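Local coordinates for aldehyde dehydrogenase (Anabaena variabilis, PDB 4H7N) that probably oxidises aldehydes to carboxylic acids with NAD+ as cofactor, and is assembled here as a two-fold dimer, at the interface of chains A and B. Sequence-based numbering; all coordinates share one arbitrary frame. Chains: chain A/B, Aldehyde dehydrogenase.

Contact 1: the interface of chains A and B. Residues chain A 121, 457, 459; chain B 405, 408-409, 411, 416.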
loop_
_atom_site.group_PDB
_atom_site.type_symbol
_atom_site.label_atom_id
_atom_site.label_comp_id
_atom_site.label_asym_id
_atom_site.label_seq_id
_atom_site.Cartn_x
_atom_site.Cartn_y
_atom_site.Cartn_z
ATOM N N GLN A 121 8.728 -21.347 -5.058
ATOM C CA GLN A 121 7.281 -21.486 -4.835
ATOM C C GLN A 121 6.766 -20.227 -4.189
ATOM O O GLN A 121 7.489 -19.581 -3.440
ATOM C CB GLN A 121 6.954 -22.682 -3.952
ATOM C CG GLN A 121 7.117 -24.017 -4.658
ATOM C CD GLN A 121 6.967 -25.183 -3.695
ATOM O OE1 GLN A 121 6.172 -25.124 -2.756
ATOM N NE2 GLN A 121 7.741 -26.240 -3.916
ATOM N N GLN A 457 4.522 -14.616 0.165
ATOM C CA GLN A 457 5.696 -15.307 0.709
ATOM C C GLN A 457 6.377 -16.040 -0.408
ATOM O O GLN A 457 5.722 -16.758 -1.166
ATOM C CB GLN A 457 5.255 -16.387 1.689
ATOM C CG GLN A 457 5.060 -15.957 3.078
ATOM C CD GLN A 457 4.912 -17.145 4.032
ATOM O OE1 GLN A 457 4.180 -18.091 3.764
ATOM N NE2 GLN A 457 5.580 -17.067 5.151
ATOM N N PHE A 459 9.329 -18.911 -1.397
ATOM C CA PHE A 459 10.182 -19.987 -0.916
ATOM C C PHE A 459 11.153 -20.254 -2.045
ATOM O O PHE A 459 10.750 -20.639 -3.149
ATOM C CB PHE A 459 9.391 -21.253 -0.568
ATOM C CG PHE A 459 8.275 -21.022 0.415
ATOM C CD1 PHE A 459 8.508 -21.086 1.765
ATOM C CD2 PHE A 459 7.004 -20.699 -0.023
ATOM C CE1 PHE A 459 7.487 -20.848 2.678
ATOM C CE2 PHE A 459 5.965 -20.461 0.891
ATOM C CZ PHE A 459 6.221 -20.541 2.243
ATOM N N LEU B 405 9.747 -27.376 4.005
ATOM C CA LEU B 405 8.620 -26.506 3.642
ATOM C C LEU B 405 7.478 -26.544 4.658
ATOM O O LEU B 405 6.793 -25.530 4.905
ATOM C CB LEU B 405 8.064 -26.919 2.283
ATOM C CG LEU B 405 8.839 -26.445 1.063
ATOM C CD1 LEU B 405 8.363 -27.156 -0.197
ATOM C CD2 LEU B 405 8.676 -24.943 0.919
ATOM N N ALA B 408 8.731 -24.105 7.194
ATOM C CA ALA B 408 8.769 -22.772 6.567
ATOM C C ALA B 408 7.394 -22.101 6.431
ATOM O O ALA B 408 7.270 -20.894 6.540
ATOM C CB ALA B 408 9.431 -22.856 5.206
ATOM N N ARG B 409 6.361 -22.882 6.188
ATOM C CA ARG B 409 5.040 -22.324 6.043
ATOM C C ARG B 409 4.482 -21.743 7.347
ATOM O O ARG B 409 3.509 -21.049 7.296
ATOM C CB ARG B 409 4.069 -23.353 5.483
ATOM C CG ARG B 409 4.176 -23.454 3.979
ATOM C CD ARG B 409 3.466 -24.675 3.421
ATOM N NE ARG B 409 3.733 -24.717 1.994
ATOM C CZ ARG B 409 4.118 -25.779 1.301
ATOM N NH1 ARG B 409 4.249 -26.988 1.861
ATOM N NH2 ARG B 409 4.357 -25.618 0.010
ATOM N N LEU B 411 6.366 -19.888 9.414
ATOM C CA LEU B 411 7.179 -18.771 9.794
ATOM C C LEU B 411 6.588 -17.455 9.257
ATOM O O LEU B 411 6.107 -17.370 8.117
ATOM C CB LEU B 411 8.606 -18.948 9.298
ATOM C CG LEU B 411 9.332 -20.214 9.749
ATOM C CD1 LEU B 411 10.785 -20.127 9.304
ATOM C CD2 LEU B 411 9.242 -20.391 11.248
ATOM N N ILE B 416 11.601 -17.257 2.505
ATOM C CA ILE B 416 12.205 -18.321 3.252
ATOM C C ILE B 416 13.053 -19.143 2.300
ATOM O O ILE B 416 12.596 -19.604 1.260
ATOM C CB ILE B 416 11.147 -19.142 3.986
ATOM C CG1 ILE B 416 10.278 -18.144 4.813
ATOM C CG2 ILE B 416 11.814 -20.160 4.905
ATOM C CD1 ILE B 416 8.945 -18.668 5.143
#

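Contact 2: the interface of chains A and B. Residues chain A 405, 408-409, 416, 418; chain B 121, 459-461.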
loop_
_atom_site.group_PDB
_atom_site.type_symbol
_atom_site.label_atom_id
_atom_site.label_comp_id
_atom_site.label_asym_id
_atom_site.label_seq_id
_atom_site.Cartn_x
_atom_site.Cartn_y
_atom_site.Cartn_z
ATOM N N LEU A 405 -11.986 10.998 -24.680
ATOM C CA LEU A 405 -10.827 10.368 -24.052
ATOM C C LEU A 405 -9.639 11.334 -24.021
ATOM O O LEU A 405 -8.881 11.375 -23.004
ATOM C CB LEU A 405 -10.445 9.048 -24.728
ATOM C CG LEU A 405 -11.295 7.797 -24.404
ATOM C CD1 LEU A 405 -11.033 6.722 -25.441
ATOM C CD2 LEU A 405 -11.029 7.242 -23.027
ATOM N N ALA A 408 -10.288 13.331 -21.055
ATOM C CA ALA A 408 -10.235 12.472 -19.883
ATOM C C ALA A 408 -8.814 12.104 -19.434
ATOM O O ALA A 408 -8.527 12.099 -18.234
ATOM C CB ALA A 408 -11.019 11.208 -20.132
ATOM N N ARG A 409 -7.936 11.822 -20.388
ATOM C CA ARG A 409 -6.557 11.526 -20.066
ATOM C C ARG A 409 -5.819 12.685 -19.380
ATOM O O ARG A 409 -4.789 12.455 -18.787
ATOM C CB ARG A 409 -5.780 11.090 -21.316
ATOM C CG ARG A 409 -6.258 9.742 -21.855
ATOM C CD ARG A 409 -5.505 9.337 -23.122
ATOM N NE ARG A 409 -6.201 8.239 -23.806
ATOM C CZ ARG A 409 -6.712 8.287 -25.042
ATOM N NH1 ARG A 409 -6.642 9.401 -25.810
ATOM N NH2 ARG A 409 -7.300 7.189 -25.531
ATOM N N ILE A 416 -12.620 7.625 -14.941
ATOM C CA ILE A 416 -13.308 8.596 -15.701
ATOM C C ILE A 416 -14.376 7.895 -16.530
ATOM O O ILE A 416 -14.105 7.001 -17.326
ATOM C CB ILE A 416 -12.398 9.394 -16.634
ATOM C CG1 ILE A 416 -11.074 9.802 -15.926
ATOM C CG2 ILE A 416 -13.148 10.546 -17.294
ATOM C CD1 ILE A 416 -11.202 10.843 -14.876
ATOM N N ILE A 418 -16.977 7.958 -19.615
ATOM C CA ILE A 418 -16.876 8.517 -20.913
ATOM C C ILE A 418 -18.239 8.387 -21.620
ATOM O O ILE A 418 -18.745 7.269 -21.826
ATOM C CB ILE A 418 -15.796 7.783 -21.762
ATOM C CG1 ILE A 418 -14.412 7.829 -21.071
ATOM C CG2 ILE A 418 -15.734 8.435 -23.111
ATOM C CD1 ILE A 418 -13.800 9.222 -20.956
ATOM N N GLN B 121 -11.067 0.989 -20.770
ATOM C CA GLN B 121 -9.664 1.189 -21.086
ATOM C C GLN B 121 -8.950 1.529 -19.789
ATOM O O GLN B 121 -9.571 2.045 -18.836
ATOM C CB GLN B 121 -9.469 2.313 -22.111
ATOM C CG GLN B 121 -9.939 1.935 -23.526
ATOM C CD GLN B 121 -9.699 3.036 -24.543
ATOM O OE1 GLN B 121 -8.864 3.882 -24.355
ATOM N NE2 GLN B 121 -10.465 3.048 -25.565
ATOM N N PHE B 459 -10.993 3.968 -17.565
ATOM C CA PHE B 459 -11.929 4.714 -18.384
ATOM C C PHE B 459 -13.091 3.787 -18.770
ATOM O O PHE B 459 -12.904 2.773 -19.460
ATOM C CB PHE B 459 -11.258 5.264 -19.641
ATOM C CG PHE B 459 -10.037 6.103 -19.366
ATOM C CD1 PHE B 459 -10.140 7.436 -19.146
ATOM C CD2 PHE B 459 -8.792 5.515 -19.233
ATOM C CE1 PHE B 459 -9.038 8.206 -18.885
ATOM C CE2 PHE B 459 -7.665 6.304 -18.972
ATOM C CZ PHE B 459 -7.801 7.649 -18.811
ATOM N N LEU B 460 -14.283 4.167 -18.340
ATOM C CA LEU B 460 -15.425 3.341 -18.497
ATOM C C LEU B 460 -16.294 4.054 -19.535
ATOM O O LEU B 460 -16.772 5.161 -19.310
ATOM C CB LEU B 460 -16.121 3.190 -17.157
ATOM C CG LEU B 460 -15.460 2.293 -16.122
ATOM C CD1 LEU B 460 -16.157 2.329 -14.794
ATOM C CD2 LEU B 460 -15.516 0.860 -16.597
ATOM N N ILE B 461 -16.489 3.391 -20.667
ATOM C CA ILE B 461 -16.952 4.038 -21.869
ATOM C C ILE B 461 -18.322 3.521 -22.297
ATOM O O ILE B 461 -18.448 2.368 -22.582
ATOM C CB ILE B 461 -15.950 3.758 -22.998
ATOM C CG1 ILE B 461 -14.554 4.278 -22.631
ATOM C CG2 ILE B 461 -16.401 4.395 -24.299
ATOM C CD1 ILE B 461 -13.448 3.569 -23.386
#

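Contact 3: the interface of chains A and B. Residues chain A 249, 252-253, 256, 420; chain B 466-467, 471, 473.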
loop_
_atom_site.group_PDB
_atom_site.type_symbol
_atom_site.label_atom_id
_atom_site.label_comp_id
_atom_site.label_asym_id
_atom_site.label_seq_id
_atom_site.Cartn_x
_atom_site.Cartn_y
_atom_site.Cartn_z
ATOM N N LEU A 249 -28.517 12.444 -23.546
ATOM C CA LEU A 249 -27.890 11.483 -22.692
ATOM C C LEU A 249 -27.112 12.196 -21.586
ATOM O O LEU A 249 -27.138 11.785 -20.425
ATOM C CB LEU A 249 -26.922 10.584 -23.501
ATOM C CG LEU A 249 -27.643 9.658 -24.515
ATOM C CD1 LEU A 249 -26.604 8.825 -25.296
ATOM C CD2 LEU A 249 -28.699 8.737 -23.881
ATOM N N SER A 252 -29.502 13.410 -18.793
ATOM C CA SER A 252 -30.010 12.316 -17.966
ATOM C C SER A 252 -28.874 11.701 -17.094
ATOM O O SER A 252 -29.085 11.375 -15.927
ATOM C CB SER A 252 -30.675 11.211 -18.813
ATOM O OG SER A 252 -31.838 11.659 -19.514
ATOM N N ALA A 253 -27.682 11.520 -17.662
ATOM C CA ALA A 253 -26.609 10.861 -16.941
ATOM C C ALA A 253 -26.133 11.723 -15.755
ATOM O O ALA A 253 -25.896 11.202 -14.667
ATOM C CB ALA A 253 -25.447 10.587 -17.860
ATOM N N TRP A 256 -28.688 11.882 -12.865
ATOM C CA TRP A 256 -28.631 10.652 -12.070
ATOM C C TRP A 256 -27.368 10.640 -11.203
ATOM O O TRP A 256 -27.399 10.411 -9.999
ATOM C CB TRP A 256 -28.725 9.406 -12.953
ATOM C CG TRP A 256 -28.697 8.170 -12.129
ATOM C CD1 TRP A 256 -29.748 7.615 -11.432
ATOM C CD2 TRP A 256 -27.554 7.383 -11.828
ATOM N NE1 TRP A 256 -29.320 6.504 -10.741
ATOM C CE2 TRP A 256 -27.979 6.339 -10.962
ATOM C CE3 TRP A 256 -26.221 7.425 -12.243
ATOM C CZ2 TRP A 256 -27.102 5.374 -10.474
ATOM C CZ3 TRP A 256 -25.342 6.477 -11.740
ATOM C CH2 TRP A 256 -25.783 5.462 -10.859
ATOM N N ASP A 420 -20.906 9.018 -20.264
ATOM C CA ASP A 420 -21.767 8.631 -19.164
ATOM C C ASP A 420 -21.217 9.250 -17.883
ATOM O O ASP A 420 -20.152 9.899 -17.913
ATOM C CB ASP A 420 -21.784 7.123 -19.056
ATOM C CG ASP A 420 -23.081 6.591 -18.524
ATOM O OD1 ASP A 420 -23.748 7.299 -17.706
ATOM O OD2 ASP A 420 -23.412 5.438 -18.907
ATOM N N THR B 466 -28.844 4.442 -25.990
ATOM C CA THR B 466 -30.080 4.422 -25.204
ATOM C C THR B 466 -29.811 4.782 -23.738
ATOM O O THR B 466 -28.643 4.789 -23.280
ATOM C CB THR B 466 -30.799 3.062 -25.328
ATOM O OG1 THR B 466 -29.937 2.016 -24.858
ATOM C CG2 THR B 466 -31.153 2.788 -26.752
ATOM N N SER B 467 -30.876 5.123 -22.998
ATOM C CA SER B 467 -30.736 5.439 -21.558
ATOM C C SER B 467 -30.119 4.275 -20.805
ATOM O O SER B 467 -30.378 3.144 -21.130
ATOM C CB SER B 467 -32.087 5.723 -20.908
ATOM O OG SER B 467 -32.795 6.695 -21.612
ATOM N N TRP B 471 -30.940 5.064 -14.794
ATOM C CA TRP B 471 -31.271 6.483 -14.770
ATOM C C TRP B 471 -32.732 6.668 -14.361
ATOM O O TRP B 471 -33.526 5.718 -14.311
ATOM C CB TRP B 471 -31.029 7.170 -16.131
ATOM C CG TRP B 471 -29.610 7.211 -16.559
ATOM C CD1 TRP B 471 -28.517 7.005 -15.779
ATOM C CD2 TRP B 471 -29.110 7.558 -17.867
ATOM N NE1 TRP B 471 -27.365 7.143 -16.530
ATOM C CE2 TRP B 471 -27.708 7.485 -17.810
ATOM C CE3 TRP B 471 -29.719 7.886 -19.081
ATOM C CZ2 TRP B 471 -26.907 7.724 -18.915
ATOM C CZ3 TRP B 471 -28.932 8.145 -20.174
ATOM C CH2 TRP B 471 -27.546 8.050 -20.098
ATOM N N ASP B 473 -35.116 8.517 -15.944
ATOM C CA ASP B 473 -36.098 8.672 -17.030
ATOM C C ASP B 473 -36.768 7.333 -17.405
ATOM O O ASP B 473 -37.930 7.324 -17.759
ATOM C CB ASP B 473 -35.466 9.364 -18.267
ATOM C CG ASP B 473 -34.240 8.610 -18.835
ATOM O OD1 ASP B 473 -34.165 7.372 -18.640
ATOM O OD2 ASP B 473 -33.372 9.256 -19.483
HETATM O O HOH W 1 -24.716 6.381 -15.413
HETATM O O HOH W 2 -31.532 10.049 -21.826
#

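Contact 4: the interface of chains A and B. Residues chain A 253, 420, 423; chain B 118, 462, 468, 470-471.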
loop_
_atom_site.group_PDB
_atom_site.type_symbol
_atom_site.label_atom_id
_atom_site.label_comp_id
_atom_site.label_asym_id
_atom_site.label_seq_id
_atom_site.Cartn_x
_atom_site.Cartn_y
_atom_site.Cartn_z
ATOM N N ALA A 253 -27.682 11.520 -17.662
ATOM C CA ALA A 253 -26.609 10.861 -16.941
ATOM C C ALA A 253 -26.133 11.723 -15.755
ATOM O O ALA A 253 -25.896 11.202 -14.667
ATOM C CB ALA A 253 -25.447 10.587 -17.860
ATOM N N ASP A 420 -20.906 9.018 -20.264
ATOM C CA ASP A 420 -21.767 8.631 -19.164
ATOM C C ASP A 420 -21.217 9.250 -17.883
ATOM O O ASP A 420 -20.152 9.899 -17.913
ATOM C CB ASP A 420 -21.784 7.123 -19.056
ATOM C CG ASP A 420 -23.081 6.591 -18.524
ATOM O OD1 ASP A 420 -23.748 7.299 -17.706
ATOM O OD2 ASP A 420 -23.412 5.438 -18.907
ATOM N N LEU A 423 -20.144 5.949 -13.444
ATOM C CA LEU A 423 -20.284 4.523 -13.754
ATOM C C LEU A 423 -19.731 3.656 -12.683
ATOM O O LEU A 423 -20.268 2.546 -12.472
ATOM C CB LEU A 423 -19.692 4.162 -15.116
ATOM C CG LEU A 423 -20.571 4.623 -16.258
ATOM C CD1 LEU A 423 -19.832 4.558 -17.566
ATOM C CD2 LEU A 423 -21.855 3.787 -16.311
ATOM N N ILE B 118 -20.842 -1.080 -21.896
ATOM C CA ILE B 118 -19.709 -0.373 -21.238
ATOM C C ILE B 118 -18.408 -1.106 -21.581
ATOM O O ILE B 118 -18.251 -2.269 -21.286
ATOM C CB ILE B 118 -19.838 -0.241 -19.709
ATOM C CG1 ILE B 118 -21.136 0.410 -19.280
ATOM C CG2 ILE B 118 -18.653 0.558 -19.117
ATOM C CD1 ILE B 118 -21.351 1.809 -19.803
ATOM N N LYS B 462 -19.356 4.373 -22.246
ATOM C CA LYS B 462 -20.658 4.025 -22.814
ATOM C C LYS B 462 -20.620 4.039 -24.338
ATOM O O LYS B 462 -20.316 5.056 -24.969
ATOM C CB LYS B 462 -21.752 4.968 -22.318
ATOM C CG LYS B 462 -23.120 4.646 -22.870
ATOM C CD LYS B 462 -24.129 5.666 -22.375
ATOM C CE LYS B 462 -25.522 5.442 -22.948
ATOM N NZ LYS B 462 -26.182 4.206 -22.421
ATOM N N ASP B 468 -29.280 4.538 -19.813
ATOM C CA ASP B 468 -28.868 3.490 -18.908
ATOM C C ASP B 468 -30.111 3.049 -18.114
ATOM O O ASP B 468 -30.953 3.874 -17.783
ATOM C CB ASP B 468 -27.789 4.015 -17.927
ATOM C CG ASP B 468 -26.423 4.247 -18.584
ATOM O OD1 ASP B 468 -26.259 3.827 -19.767
ATOM O OD2 ASP B 468 -25.493 4.767 -17.847
ATOM N N TRP B 470 -30.568 2.266 -15.061
ATOM C CA TRP B 470 -30.642 2.833 -13.718
ATOM C C TRP B 470 -30.942 4.359 -13.657
ATOM O O TRP B 470 -31.184 4.890 -12.573
ATOM C CB TRP B 470 -29.335 2.532 -12.966
ATOM C CG TRP B 470 -28.096 2.889 -13.736
ATOM C CD1 TRP B 470 -27.514 4.088 -13.801
ATOM C CD2 TRP B 470 -27.328 2.018 -14.587
ATOM N NE1 TRP B 470 -26.373 4.032 -14.582
ATOM C CE2 TRP B 470 -26.261 2.768 -15.098
ATOM C CE3 TRP B 470 -27.432 0.668 -14.937
ATOM C CZ2 TRP B 470 -25.303 2.227 -15.972
ATOM C CZ3 TRP B 470 -26.460 0.110 -15.790
ATOM C CH2 TRP B 470 -25.403 0.908 -16.297
ATOM N N TRP B 471 -30.940 5.064 -14.794
ATOM C CA TRP B 471 -31.271 6.483 -14.770
ATOM C C TRP B 471 -32.732 6.668 -14.361
ATOM O O TRP B 471 -33.526 5.718 -14.311
ATOM C CB TRP B 471 -31.029 7.170 -16.131
ATOM C CG TRP B 471 -29.610 7.211 -16.559
ATOM C CD1 TRP B 471 -28.517 7.005 -15.779
ATOM C CD2 TRP B 471 -29.110 7.558 -17.867
ATOM N NE1 TRP B 471 -27.365 7.143 -16.530
ATOM C CE2 TRP B 471 -27.708 7.485 -17.810
ATOM C CE3 TRP B 471 -29.719 7.886 -19.081
ATOM C CZ2 TRP B 471 -26.907 7.724 -18.915
ATOM C CZ3 TRP B 471 -28.932 8.145 -20.174
ATOM C CH2 TRP B 471 -27.546 8.050 -20.098
HETATM O O HOH W 3 -24.716 6.381 -15.413
#

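Contact 1: the interface of chains A and B
A:Phe459 places its ring between B:Leu405 and B:Ile416, the central apolar contact of this patch between two copies of an aldehyde dehydrogenase. The CD2 branch of B:Leu405 lies above one side of the ring plane, 4.0 Å from ring atom CD1. From the other side of the plane, near the rim, the CD1 methyl of B:Ile416 meets CE1 at 3.6 Å; the CB methyl of B:Ala408 sits by the same rim, 3.8 Å from CE1. At the far corner of the ring, CZ meets CG of B:Arg409 at 4.0 Å; the arginine chain passes roughly perpendicular to the phenylalanine and runs on, extended as far as NE, toward A:Gln121. There NH2 of the guanidinium lies 3.3 Å from the amide oxygen OE1 of A:Gln121, the two planes 28° apart, a loose polar approach. On the other flank, NE2 of A:Gln457 sits 3.0 Å from the carbonyl O of B:Leu411, but its N-H points elsewhere. Backbones position these groups. A:Phe459 on strand 454-462 pairs in parallel with B:Ile416 on strand 415-418, which sets their side chains alongside each other and pointing the same way. With CG turned anti to its carbonyl carbon (chi1 -55°), A:Phe459 directs its ring toward the end of helix 401-408. The patch thus fastens the last strand, 454-462, of chain A onto chain B and probably contributes to dimer stability.

Contact 2: the interface of chains A and B
Strand 454-462 of chain B adds itself in parallel to strand 415-418 of chain A, the intersubunit sheet extension familiar from dimers of the aldehyde dehydrogenase family. Backbone hydrogen bonds form the seam: B:Leu460 N donates to A:Ile416 O at 3.0 Å, and A:Ile418 N donates to B:Leu460 O at 2.8 Å. B:Phe459 and B:Ile461 are the bridge partners of A:Ile416 and A:Ile418.

Apolar packing centres on B:Phe459. Its CG lies beside the backbone N (chi1 -55°), which sends the ring toward A:Ala408, and CE1 comes 3.8 Å from the A:Ala408 CB methyl. CB of B:Phe459 lies 3.9 Å from the CD2 branch of A:Leu405. A:Ile416 runs alongside the ring and offers CB and CG1 to CD1 and CE1, whereas the A:Ala408 carbonyl O lies in the ring plane at its edge. Farther along, CG1 of B:Ile461 meets CB of A:Ile418 at 3.8 Å. A serine in place of B:Phe459 would probably open a gap beside A:Leu405, A:Ala408 and A:Ile416 and strip that part of the seam of its apolar cover.

Contacts of polar groups are looser. The CD1 methyl of A:Leu405 touches the amide of B:Gln121, 3.7 Å from NE2. A:Leu405 CB also rests over one face of the A:Arg409 guanidinium, whose NH2 is 3.8 Å from OE1 of B:Gln121, too far to claim a hydrogen bond, with the two planes 21° apart.

Contact 3: the interface of chains A and B
The indole of B:Trp471 lies flat against helix 247-259 of chain A. One face is covered by helix backbone: the carbonyl carbon of A:Ser252 stands over the ring centre and CA of A:Ala253 lies nearer the rim, 3.5 Å above the plane. The opposite face is backed by the main chain of B:Ser467, from the same C-terminal segment. At the edge, in plane, come the CD2 branch of A:Leu249 and carboxylate oxygen OD1 of A:Asp420, which lies 3.4 Å from CZ2. Also in plane there, the O of water 1 is 3.0 Å from B:Trp471 NE1, nearly in line with its N-H (168° at H), and links it to A:Asp420. The A:Ala253 methyl CB meets CZ2 at 3.4 Å. A:Trp256 stands across the pyrrole end at about a right angle, with CB 3.7 Å from CD1 of B:Trp471; its CG, anti to the backbone N (chi1 -179°), is brought against the same CD1. The contact plugs the chain B tail onto the partner subunit. Past the indole, B:Asp473 is poorly ordered, but as modelled its carboxylate OD2 accepts a hydrogen bond from the A:Ser252 hydroxyl OG at 2.9 Å, on the anti side and 24° out of the carboxylate plane.

Contact 4: the interface of chains A and B
A:Asp420, in an extended backbone conformation just past strand 415-418, faces B:Asp468 in the C-terminal segment that follows strand 454-462 of chain B. The two carboxylates approach from opposite directions with their planes 41° apart. OD2 of A:Asp420 and OD2 of B:Asp468 are modelled 2.4 Å apart, too short to be reliable, and nothing is read from it. B:Lys462 NZ forms a salt bridge with OD1 of B:Asp468 at 2.7 Å, meeting that oxygen nearly along its C-O axis. The lysine reaches it through a chain extended up to a bend at its end (chi4 69°), and on the way its CD passes 3.5 Å from A:Asp420 OD2. The B:Lys462 NZ, 4.6 Å from A:Asp420 OD2, might offset some of the negative charge gathered here. Water 3, the same water that joins B:Trp471 NE1 to A:Asp420, also lies 3.0 Å from B:Asp468 OD2. An alanine at B:Asp468 would probably leave the B:Lys462 ammonium without its mate and cost this water one of its partners. B:Trp470 packs one face on CB of B:Asp468, which may help fix the direction of its indole. Beside the acids, A:Leu423 closes the patch with apolar contacts: CD1 meets CD1 of B:Ile118 tip to tip, and CD2 touches CZ2 of B:Trp470 at 3.8 Å. NE1 of B:Trp470 points in plane at water 3, its N-H nearly straight (3.0 Å, 167° at H).

Contacts 1 and 2, about 42 Å apart between the centres of their C-alpha atoms, sample the same strand pairing with the chains exchanged; contacts 3 and 4 recur likewise. Contacts 3 and 4 lie about 6 Å apart and share A:Ala253, A:Asp420, B:Trp471 and one water, numbered 1 and 3. Contact 2 is about 13 Å from contact 4 and 17 Å from contact 3, which places successive stretches of chain B, strand 454-462 and the tail beyond it, along chain A. Contact 1 is about 16 Å from B:Glu232 and contact 2 about 17 Å from A:Glu232, away from the predicted active-site residue, consistent with a role in assembly.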